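Local coordinates for protein succinyl-CoA ligase (ADP-forming) subunit alpha (Methanosaeta concilii, PDB 6HXI) that is a coenzyme A-binding subunit of the succinyl-CoA ligase family, pairing Rossmann-like alpha/beta domains with a helical domain of the citrate synthase family, at residues D10-K14 against K36-P40; G143-G147 against L166-G170; L368-K372 against L390-E396; V427-A431 against S596-R600. All blocks are in the same frame, centred on the assembly; numbering follows the deposited sequence.

Contact 1 (D10-K14 against K36-P40); sequences DINTK and KRSSP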
loop_
_atom_site.group_PDB
_atom_site.type_symbol
_atom_site.label_atom_id
_atom_site.label_comp_id
_atom_site.label_asym_id
_atom_site.label_seq_id
_atom_site.Cartn_x
_atom_site.Cartn_y
_atom_site.Cartn_z
ATOM N N ASP B 10 43.421 -32.156 14.642
ATOM C CA ASP B 10 43.384 -33.269 13.713
ATOM C C ASP B 10 42.213 -33.086 12.751
ATOM O O ASP B 10 41.548 -32.037 12.744
ATOM C CB ASP B 10 43.360 -34.632 14.445
ATOM C CG ASP B 10 42.271 -34.822 15.493
ATOM O OD1 ASP B 10 41.090 -34.481 15.206
ATOM O OD2 ASP B 10 42.579 -35.398 16.569
ATOM N N ILE B 11 41.967 -34.114 11.940
ATOM C CA ILE B 11 40.923 -34.144 10.942
ATOM C C ILE B 11 39.528 -34.221 11.595
ATOM O O ILE B 11 38.539 -34.029 10.905
ATOM C CB ILE B 11 41.240 -35.275 9.922
ATOM C CG1 ILE B 11 40.550 -35.006 8.568
ATOM C CG2 ILE B 11 40.942 -36.672 10.476
ATOM C CD1 ILE B 11 41.378 -35.323 7.306
ATOM N N ASN B 12 39.453 -34.471 12.921
ATOM C CA ASN B 12 38.173 -34.523 13.644
ATOM C C ASN B 12 37.923 -33.277 14.518
ATOM O O ASN B 12 36.879 -33.185 15.176
ATOM C CB ASN B 12 38.036 -35.813 14.455
ATOM C CG ASN B 12 38.112 -37.063 13.615
ATOM O OD1 ASN B 12 37.250 -37.326 12.768
ATOM N ND2 ASN B 12 39.167 -37.844 13.820
ATOM N N THR B 13 38.864 -32.312 14.500
ATOM C CA THR B 13 38.763 -31.038 15.235
ATOM C C THR B 13 37.555 -30.211 14.771
ATOM O O THR B 13 37.371 -29.989 13.576
ATOM C CB THR B 13 40.060 -30.260 15.098
ATOM O OG1 THR B 13 41.089 -31.001 15.741
ATOM C CG2 THR B 13 39.985 -28.874 15.684
ATOM N N LYS B 14 36.744 -29.790 15.737
ATOM C CA LYS B 14 35.569 -28.941 15.577
ATOM C C LYS B 14 35.831 -27.644 16.354
ATOM O O LYS B 14 36.418 -27.660 17.451
ATOM C CB LYS B 14 34.298 -29.662 16.053
ATOM C CG LYS B 14 33.833 -30.761 15.113
ATOM C CD LYS B 14 33.200 -30.210 13.838
ATOM C CE LYS B 14 32.418 -31.267 13.108
ATOM N NZ LYS B 14 31.513 -30.668 12.098
ATOM N N LYS B 36 39.573 -33.117 1.872
ATOM C CA LYS B 36 38.631 -34.231 1.755
ATOM C C LYS B 36 38.054 -34.622 3.116
ATOM O O LYS B 36 37.743 -35.794 3.335
ATOM C CB LYS B 36 39.253 -35.442 1.000
ATOM C CG LYS B 36 39.775 -35.108 -0.394
ATOM C CD LYS B 36 40.015 -36.365 -1.222
ATOM C CE LYS B 36 39.476 -36.237 -2.635
ATOM N NZ LYS B 36 37.983 -36.130 -2.682
ATOM N N ARG B 37 37.906 -33.640 4.027
ATOM C CA ARG B 37 37.343 -33.845 5.359
ATOM C C ARG B 37 35.901 -34.306 5.256
ATOM O O ARG B 37 35.182 -33.901 4.333
ATOM C CB ARG B 37 37.403 -32.556 6.206
ATOM C CG ARG B 37 38.751 -32.292 6.871
ATOM C CD ARG B 37 38.686 -31.168 7.904
ATOM N NE ARG B 37 37.599 -31.368 8.868
ATOM C CZ ARG B 37 37.691 -31.160 10.176
ATOM N NH1 ARG B 37 38.832 -30.733 10.709
ATOM N NH2 ARG B 37 36.653 -31.399 10.963
ATOM N N SER B 38 35.482 -35.162 6.199
ATOM C CA SER B 38 34.115 -35.682 6.227
ATOM C C SER B 38 33.155 -34.591 6.648
ATOM O O SER B 38 32.108 -34.419 6.024
ATOM C CB SER B 38 34.001 -36.900 7.144
ATOM O OG SER B 38 34.707 -36.744 8.366
ATOM N N SER B 39 33.547 -33.807 7.656
ATOM C CA SER B 39 32.704 -32.730 8.162
ATOM C C SER B 39 33.415 -31.362 8.184
ATOM O O SER B 39 34.644 -31.314 8.324
ATOM C CB SER B 39 32.204 -33.082 9.569
ATOM O OG SER B 39 30.971 -32.441 9.860
ATOM N N PRO B 40 32.660 -30.234 8.140
ATOM C CA PRO B 40 33.302 -28.921 8.300
ATOM C C PRO B 40 34.002 -28.807 9.668
ATOM O O PRO B 40 33.568 -29.424 10.645
ATOM C CB PRO B 40 32.115 -27.958 8.229
ATOM C CG PRO B 40 31.068 -28.701 7.472
ATOM C CD PRO B 40 31.194 -30.081 7.987
#
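Arg37 lays its guanidinium against the loop 10-14, so that Ile11 O lies over one face of the group, 3.1 Å from Arg37 CZ, while Thr13 O meets it at the edge. Of these two carbonyls, the one at the edge, Thr13 O, is hydrogen-bonded, by Arg37 NH2 (3.1 Å) and weakly by Arg37 NH1 (3.3 Å); the angles to Ile11 O are poor. Arg37 NE turns back to Ser39 O (3.0 Å), and Arg37 NH1 has a further acceptor in Ala148 O. The aliphatic stem is used as well, Arg37 CG packing on Ile11 CG1 at 3.7 Å. A second cation crosses the other way: Lys14 NZ donates to Pro40 O (2.8 Å) and Ser39 OG (2.9 Å). The carbonyls are presented by a type I turn from Asp10 to Thr13, with an Asx turn in which Asp10 OD1 accepts from Asn12 N (2.8 Å). The two loops precede the adjacent parallel strands 15-18 and 42-46, joined through helix 22-34: the beta-alpha-beta crossover of a Rossmann-like fold.

Contact 2 (G143-G147 against L166-G170); sequences GMTAG and LYRPG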
loop_
_atom_site.group_PDB
_atom_site.type_symbol
_atom_site.label_atom_id
_atom_site.label_comp_id
_atom_site.label_asym_id
_atom_site.label_seq_id
_atom_site.Cartn_x
_atom_site.Cartn_y
_atom_site.Cartn_z
ATOM N N GLY B 143 47.791 -20.880 12.963
ATOM C CA GLY B 143 48.587 -22.028 12.572
ATOM C C GLY B 143 47.703 -23.060 11.906
ATOM O O GLY B 143 46.527 -22.792 11.619
ATOM N N MET B 144 48.270 -24.224 11.607
ATOM C CA MET B 144 47.536 -25.290 10.936
ATOM C C MET B 144 48.212 -26.634 11.006
ATOM O O MET B 144 49.421 -26.697 11.172
ATOM C CB MET B 144 47.209 -24.924 9.463
ATOM C CG MET B 144 48.394 -24.708 8.542
ATOM S SD MET B 144 48.059 -25.297 6.839
ATOM C CE MET B 144 46.636 -24.330 6.378
ATOM N N THR B 145 47.421 -27.702 10.877
ATOM C CA THR B 145 47.861 -29.091 10.729
ATOM C C THR B 145 47.520 -29.368 9.262
ATOM O O THR B 145 46.340 -29.300 8.879
ATOM C CB THR B 145 47.148 -30.065 11.695
ATOM O OG1 THR B 145 47.366 -29.657 13.047
ATOM C CG2 THR B 145 47.633 -31.505 11.525
ATOM N N ALA B 146 48.542 -29.599 8.429
ATOM C CA ALA B 146 48.375 -29.862 7.011
ATOM C C ALA B 146 47.478 -31.072 6.761
ATOM O O ALA B 146 47.627 -32.103 7.402
ATOM C CB ALA B 146 49.719 -30.049 6.356
ATOM N N GLY B 147 46.492 -30.888 5.906
ATOM C CA GLY B 147 45.505 -31.904 5.581
ATOM C C GLY B 147 44.463 -32.170 6.646
ATOM O O GLY B 147 43.670 -33.095 6.478
ATOM N N LEU B 166 49.675 -27.959 1.086
ATOM C CA LEU B 166 49.200 -27.965 2.465
ATOM C C LEU B 166 47.958 -28.826 2.714
ATOM O O LEU B 166 47.540 -28.960 3.858
ATOM C CB LEU B 166 48.979 -26.515 2.957
ATOM C CG LEU B 166 50.260 -25.649 3.049
ATOM C CD1 LEU B 166 49.917 -24.195 3.221
ATOM C CD2 LEU B 166 51.205 -26.141 4.170
ATOM N N TYR B 167 47.390 -29.427 1.661
ATOM C CA TYR B 167 46.228 -30.326 1.730
ATOM C C TYR B 167 46.640 -31.762 2.170
ATOM O O TYR B 167 45.757 -32.589 2.428
ATOM C CB TYR B 167 45.456 -30.344 0.384
ATOM C CG TYR B 167 46.359 -30.546 -0.815
ATOM C CD1 TYR B 167 46.737 -31.824 -1.220
ATOM C CD2 TYR B 167 46.880 -29.461 -1.509
ATOM C CE1 TYR B 167 47.611 -32.013 -2.291
ATOM C CE2 TYR B 167 47.746 -29.638 -2.582
ATOM C CZ TYR B 167 48.117 -30.915 -2.965
ATOM O OH TYR B 167 48.943 -31.093 -4.043
ATOM N N ARG B 168 47.970 -32.034 2.271
ATOM C CA ARG B 168 48.594 -33.287 2.720
ATOM C C ARG B 168 49.733 -33.020 3.726
ATOM O O ARG B 168 50.573 -32.139 3.471
ATOM C CB ARG B 168 49.179 -34.096 1.527
ATOM C CG ARG B 168 49.968 -33.236 0.530
ATOM C CD ARG B 168 51.171 -33.964 0.081
ATOM N NE ARG B 168 52.291 -33.097 -0.262
ATOM C CZ ARG B 168 53.141 -32.590 0.624
ATOM N NH1 ARG B 168 52.948 -32.779 1.922
ATOM N NH2 ARG B 168 54.152 -31.834 0.221
ATOM N N PRO B 169 49.849 -33.817 4.820
ATOM C CA PRO B 169 50.964 -33.595 5.766
ATOM C C PRO B 169 52.336 -34.063 5.284
ATOM O O PRO B 169 52.453 -34.992 4.482
ATOM C CB PRO B 169 50.540 -34.386 7.012
ATOM C CG PRO B 169 49.683 -35.483 6.490
ATOM C CD PRO B 169 48.958 -34.903 5.284
ATOM N N GLY B 170 53.364 -33.411 5.818
ATOM C CA GLY B 170 54.767 -33.757 5.633
ATOM C C GLY B 170 55.337 -34.203 6.967
ATOM O O GLY B 170 54.584 -34.627 7.847
#
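Met144 and Leu166 illustrate how side-chain conformation lets the end of a strand close on a loop. In Met144, whose CA-to-CB bond points toward 166-170, chi1 and chi3 are p and chi2, at 145°, lies between wells; the bend this gives brings Met144 SD to 4.2 Å from Leu166 CB, with Leu166 itself in the mt rotamer. Two residues on, Ala146 also points its methyl toward the loop, with Ala146 CB 3.7 Å from Arg168 O and 4.5 Å from Pro169 CB. Gly147 adopts a positive phi of 74°, and a CB there would clash with Tyr167 O; without one, Gly147 CA comes to 3.2 Å from Tyr167 O. Its amide donates a weak hydrogen bond, Gly147 N to Leu166 O being 3.0 Å. The CA-to-CB bond of Arg168 points away from 143-147, and its guanidinium forms a salt bridge with Glu330. Strand 143-145 pairs with strand 196-201 through backbone bonds of Met144 with Gly199, and the pairing continues from Ala146 to Tyr197. Met144 and Leu166 both also rest on Phe186 of helix 179-192, and Ile196 of the neighbouring strand touches Ala146 and Leu166.

Contact 3 (L368-K372 against L390-E396); sequences LYAGK and LLWFKKE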
loop_
_atom_site.group_PDB
_atom_site.type_symbol
_atom_site.label_atom_id
_atom_site.label_comp_id
_atom_site.label_asym_id
_atom_site.label_seq_id
_atom_site.Cartn_x
_atom_site.Cartn_y
_atom_site.Cartn_z
ATOM N N LEU B 368 24.855 11.569 -6.892
ATOM C CA LEU B 368 24.519 12.398 -8.051
ATOM C C LEU B 368 23.017 12.349 -8.286
ATOM O O LEU B 368 22.417 11.261 -8.206
ATOM C CB LEU B 368 25.217 11.838 -9.313
ATOM C CG LEU B 368 26.728 11.701 -9.327
ATOM C CD1 LEU B 368 27.188 11.243 -10.697
ATOM C CD2 LEU B 368 27.417 13.041 -9.088
ATOM N N TYR B 369 22.404 13.502 -8.582
ATOM C CA TYR B 369 20.989 13.574 -8.964
ATOM C C TYR B 369 21.048 14.058 -10.390
ATOM O O TYR B 369 21.445 15.191 -10.603
ATOM C CB TYR B 369 20.179 14.617 -8.123
ATOM C CG TYR B 369 19.943 14.286 -6.665
ATOM C CD1 TYR B 369 20.058 12.965 -6.195
ATOM C CD2 TYR B 369 19.401 15.231 -5.801
ATOM C CE1 TYR B 369 19.723 12.639 -4.879
ATOM C CE2 TYR B 369 19.069 14.913 -4.487
ATOM C CZ TYR B 369 19.220 13.620 -4.035
ATOM O OH TYR B 369 18.944 13.384 -2.722
ATOM N N ALA B 370 20.704 13.191 -11.357
ATOM C CA ALA B 370 20.704 13.453 -12.809
ATOM C C ALA B 370 22.070 13.952 -13.257
ATOM O O ALA B 370 22.169 14.899 -14.013
ATOM C CB ALA B 370 19.588 14.450 -13.202
ATOM N N GLY B 371 23.110 13.357 -12.702
ATOM C CA GLY B 371 24.488 13.703 -13.036
ATOM C C GLY B 371 25.064 14.892 -12.297
ATOM O O GLY B 371 26.238 15.173 -12.450
ATOM N N LYS B 372 24.291 15.565 -11.453
ATOM C CA LYS B 372 24.772 16.747 -10.705
ATOM C C LYS B 372 25.093 16.299 -9.245
ATOM O O LYS B 372 24.277 15.618 -8.614
ATOM C CB LYS B 372 23.643 17.819 -10.742
ATOM C CG LYS B 372 24.044 19.204 -10.374
ATOM C CD LYS B 372 23.111 20.224 -11.005
ATOM C CE LYS B 372 23.532 21.634 -10.643
ATOM N NZ LYS B 372 24.817 22.031 -11.288
ATOM N N LEU B 390 15.357 17.694 -11.345
ATOM C CA LEU B 390 16.433 16.750 -11.693
ATOM C C LEU B 390 15.995 15.302 -11.688
ATOM O O LEU B 390 16.197 14.584 -12.677
ATOM C CB LEU B 390 17.624 16.916 -10.725
ATOM C CG LEU B 390 18.387 18.251 -10.781
ATOM C CD1 LEU B 390 19.355 18.342 -9.596
ATOM C CD2 LEU B 390 19.159 18.385 -12.100
ATOM N N LEU B 391 15.386 14.872 -10.586
ATOM C CA LEU B 391 14.975 13.471 -10.392
ATOM C C LEU B 391 13.811 13.017 -11.225
ATOM O O LEU B 391 13.776 11.843 -11.578
ATOM C CB LEU B 391 14.727 13.206 -8.901
ATOM C CG LEU B 391 16.031 13.276 -8.057
ATOM C CD1 LEU B 391 15.729 13.141 -6.604
ATOM C CD2 LEU B 391 17.051 12.191 -8.486
ATOM N N TRP B 392 12.852 13.911 -11.557
ATOM C CA TRP B 392 11.710 13.512 -12.376
ATOM C C TRP B 392 11.849 13.943 -13.843
ATOM O O TRP B 392 11.439 13.195 -14.715
ATOM C CB TRP B 392 10.380 14.078 -11.839
ATOM C CG TRP B 392 9.967 13.647 -10.458
ATOM C CD1 TRP B 392 10.725 12.995 -9.524
ATOM C CD2 TRP B 392 8.738 13.984 -9.815
ATOM N NE1 TRP B 392 10.045 12.910 -8.340
ATOM C CE2 TRP B 392 8.821 13.523 -8.485
ATOM C CE3 TRP B 392 7.570 14.662 -10.233
ATOM C CZ2 TRP B 392 7.774 13.688 -7.569
ATOM C CZ3 TRP B 392 6.501 14.765 -9.345
ATOM C CH2 TRP B 392 6.624 14.323 -8.018
ATOM N N PHE B 393 12.322 15.170 -14.130
ATOM C CA PHE B 393 12.336 15.605 -15.536
ATOM C C PHE B 393 13.703 15.589 -16.141
ATOM O O PHE B 393 13.830 15.838 -17.339
ATOM C CB PHE B 393 11.664 16.976 -15.725
ATOM C CG PHE B 393 10.298 17.078 -15.097
ATOM C CD1 PHE B 393 10.153 17.422 -13.748
ATOM C CD2 PHE B 393 9.155 16.851 -15.841
ATOM C CE1 PHE B 393 8.890 17.494 -13.151
ATOM C CE2 PHE B 393 7.887 16.941 -15.246
ATOM C CZ PHE B 393 7.771 17.247 -13.907
ATOM N N LYS B 394 14.720 15.265 -15.323
ATOM C CA LYS B 394 16.145 15.285 -15.700
ATOM C C LYS B 394 16.516 16.664 -16.284
ATOM O O LYS B 394 17.119 16.760 -17.338
ATOM C CB LYS B 394 16.511 14.101 -16.611
ATOM C CG LYS B 394 16.473 12.770 -15.877
ATOM C CD LYS B 394 17.099 11.640 -16.676
ATOM C CE LYS B 394 16.275 11.270 -17.864
ATOM N NZ LYS B 394 17.021 10.384 -18.796
ATOM N N LYS B 395 16.031 17.736 -15.612
ATOM C CA LYS B 395 16.253 19.112 -16.025
ATOM C C LYS B 395 16.710 19.993 -14.896
ATOM O O LYS B 395 16.263 19.852 -13.778
ATOM C CB LYS B 395 14.973 19.747 -16.615
ATOM C CG LYS B 395 14.444 19.094 -17.882
ATOM C CD LYS B 395 15.275 19.445 -19.093
ATOM C CE LYS B 395 15.173 18.353 -20.129
ATOM N NZ LYS B 395 13.796 18.178 -20.634
ATOM N N GLU B 396 17.525 20.976 -15.232
ATOM C CA GLU B 396 17.930 22.034 -14.327
ATOM C C GLU B 396 16.896 23.096 -14.659
ATOM O O GLU B 396 16.946 23.690 -15.721
ATOM C CB GLU B 396 19.367 22.502 -14.617
ATOM C CG GLU B 396 19.863 23.457 -13.536
ATOM C CD GLU B 396 21.360 23.674 -13.380
ATOM O OE1 GLU B 396 21.740 24.401 -12.430
ATOM O OE2 GLU B 396 22.150 23.111 -14.179
#
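A tight hairpin turn can dock against the end of a helix without a hydrogen bond between them, and the type I' turn Tyr369-Lys372 does so here. Leu390 begins the encounter from helix 383-393: its CB lies 4.0 Å from Ala370 CB, its CD1 is 4.1 Å from Tyr369 CB, and the same methyl is 4.4 Å from Lys372 CD. The carbonyl joins in, Leu390 O being 3.4 Å from Ala370 CB. Leu391 follows with a CH-pi contact, placing its CD1 almost exactly on the normal of the Tyr369 ring, 4.1 Å from the centroid. The hydroxyl of that tyrosine is hydrogen-bonded to Gln410 O of the third subunit. Once the helix has given way to the positive-phi residue Lys394, the chain remains close, with Lys394 CA 4.3 Å from Ala370 CB; the Lys394 amine reaches Thr358. Finally the end of the Glu396 side chain comes near Lys372, but Glu396 OE1 stops 4.0 Å from Lys372 NZ, beyond a salt bridge, and is paired with Arg380 instead. The union thus rests on apolar packing and a ring face, while Tyr369 OH, Lys394 NZ and the Glu396 carboxylate have polar partners outside the two segments, some in neighbouring subunits.

Contact 4 (V427-A431 against S596-R600); sequences VASCA and SRLYR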
loop_
_atom_site.group_PDB
_atom_site.type_symbol
_atom_site.label_atom_id
_atom_site.label_comp_id
_atom_site.label_asym_id
_atom_site.label_seq_id
_atom_site.Cartn_x
_atom_site.Cartn_y
_atom_site.Cartn_z
ATOM N N VAL B 427 -8.824 6.589 9.243
ATOM C CA VAL B 427 -9.410 5.316 9.633
ATOM C C VAL B 427 -8.277 4.323 9.990
ATOM O O VAL B 427 -8.320 3.740 11.057
ATOM C CB VAL B 427 -10.380 4.787 8.554
ATOM C CG1 VAL B 427 -10.770 3.343 8.804
ATOM C CG2 VAL B 427 -11.619 5.693 8.457
ATOM N N ALA B 428 -7.289 4.155 9.150
ATOM C CA ALA B 428 -6.144 3.253 9.420
ATOM C C ALA B 428 -5.441 3.683 10.729
ATOM O O ALA B 428 -5.073 2.812 11.519
ATOM C CB ALA B 428 -5.123 3.303 8.235
ATOM N N SER B 429 -5.216 5.015 10.918
ATOM C CA SER B 429 -4.583 5.553 12.147
ATOM C C SER B 429 -5.447 5.216 13.376
ATOM O O SER B 429 -4.924 4.796 14.385
ATOM C CB SER B 429 -4.349 7.061 12.047
ATOM O OG SER B 429 -3.434 7.508 13.038
ATOM N N CYS B 430 -6.756 5.348 13.260
ATOM C CA CYS B 430 -7.711 5.016 14.328
ATOM C C CYS B 430 -7.718 3.486 14.606
ATOM O O CYS B 430 -8.033 3.071 15.713
ATOM C CB CYS B 430 -9.112 5.521 13.983
ATOM S SG CYS B 430 -9.276 7.320 14.034
ATOM N N ALA B 431 -7.322 2.672 13.612
ATOM C CA ALA B 431 -7.212 1.226 13.760
ATOM C C ALA B 431 -5.849 0.850 14.385
ATOM O O ALA B 431 -5.505 -0.340 14.437
ATOM C CB ALA B 431 -7.406 0.545 12.418
ATOM N N SER B 596 -7.384 8.727 19.386
ATOM C CA SER B 596 -8.629 8.342 18.706
ATOM C C SER B 596 -8.873 6.864 18.727
ATOM O O SER B 596 -7.931 6.087 18.597
ATOM C CB SER B 596 -8.620 8.843 17.273
ATOM O OG SER B 596 -8.635 10.258 17.286
ATOM N N ARG B 597 -10.150 6.476 18.837
ATOM C CA ARG B 597 -10.544 5.064 18.905
ATOM C C ARG B 597 -10.766 4.497 17.525
ATOM O O ARG B 597 -10.920 5.269 16.591
ATOM C CB ARG B 597 -11.871 4.908 19.712
ATOM C CG ARG B 597 -11.949 5.563 21.098
ATOM C CD ARG B 597 -10.627 5.670 21.840
ATOM N NE ARG B 597 -10.060 4.367 22.184
ATOM C CZ ARG B 597 -8.768 4.154 22.391
ATOM N NH1 ARG B 597 -7.897 5.156 22.300
ATOM N NH2 ARG B 597 -8.333 2.940 22.704
ATOM N N LEU B 598 -10.912 3.148 17.425
ATOM C CA LEU B 598 -11.229 2.406 16.227
ATOM C C LEU B 598 -12.519 2.976 15.596
ATOM O O LEU B 598 -13.524 3.200 16.280
ATOM C CB LEU B 598 -11.432 0.913 16.609
ATOM C CG LEU B 598 -11.823 -0.090 15.499
ATOM C CD1 LEU B 598 -10.661 -0.359 14.616
ATOM C CD2 LEU B 598 -12.303 -1.391 16.079
ATOM N N TYR B 599 -12.505 3.174 14.277
ATOM C CA TYR B 599 -13.695 3.670 13.592
ATOM C C TYR B 599 -14.519 2.490 13.125
ATOM O O TYR B 599 -13.957 1.505 12.648
ATOM C CB TYR B 599 -13.284 4.462 12.356
ATOM C CG TYR B 599 -14.435 5.030 11.545
ATOM C CD1 TYR B 599 -15.265 6.020 12.070
ATOM C CD2 TYR B 599 -14.688 4.591 10.245
ATOM C CE1 TYR B 599 -16.328 6.542 11.334
ATOM C CE2 TYR B 599 -15.697 5.173 9.472
ATOM C CZ TYR B 599 -16.499 6.165 10.017
ATOM O OH TYR B 599 -17.553 6.716 9.329
ATOM N N ARG B 600 -15.837 2.619 13.180
ATOM C CA ARG B 600 -16.763 1.670 12.608
ATOM C C ARG B 600 -17.794 2.557 11.914
ATOM O O ARG B 600 -18.285 3.491 12.534
ATOM C CB ARG B 600 -17.393 0.763 13.663
ATOM C CG ARG B 600 -17.628 -0.662 13.095
ATOM C CD ARG B 600 -18.617 -1.479 13.902
ATOM N NE ARG B 600 -18.556 -2.908 13.554
ATOM C CZ ARG B 600 -19.505 -3.545 12.870
ATOM N NH1 ARG B 600 -20.589 -2.893 12.462
ATOM N NH2 ARG B 600 -19.381 -4.840 12.593
HETATM O O HOH W 1 -10.381 2.480 12.495
HETATM O O HOH W 2 -5.342 6.889 16.758
#
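The last turn of helix 420-430, in the helical domain of the citrate synthase family, packs on an extended loop and is linked to it through water. Val427 comes first: its CG2 methyl packs on the Tyr599 ring, 3.7 Å from Tyr599 CD2, an oblique approach. That ring also meets His423 of the fourth subunit edge-to-face, while its hydroxyl is hydrogen-bonded to His601. One turn on, Cys430 fills the centre of the contact, its CA-to-CB bond directed toward the loop. Cys430 SG lies 3.6 Å from Ser596 CB, and Cys430 CB is 3.2 Å from Arg597 O, so the side chain packs against both the Ser596 side chain and the Arg597 carbonyl. Cys430 O faces Leu598, with a CA-H...O contact of 3.3 Å from Leu598 CA; Arg449 of the fourth subunit supplies a conventional hydrogen bond to the same oxygen. Ala431, the first residue past the helix, still closes the last turn by donating from its N to Val427 O at 2.9 Å, and its CB rests 4.0 Å from Leu598 CD1. The two segments share no direct hydrogen bond but are bridged by water 1, which donates to Val427 O at 2.8 Å and accepts from Tyr599 N at 2.9 Å.

How the contacts relate
The four contacts divide between two parts of an elongated subunit. Contacts 1 and 2 are neighbours, their centres about 12 Å apart, and they touch directly, Ile11 CD1 lying 3.3 Å from Gly147 O. The Met144 side chain of contact 2 is about 13 Å from a bound coenzyme A; none of the residues of contacts 1 and 2 is among the pocket residues, though Gln21 and Ala139-Val141 of the pocket lie near these segments in sequence. Contacts 3 and 4 are remote: the centres of contacts 1 and 3 are about 56 Å apart, those of contacts 2 and 4 about 68 Å. The centres of contacts 3 and 4 are about 40 Å apart, but both touch the third subunit, so both lie where the chain packs against another copy of the protein.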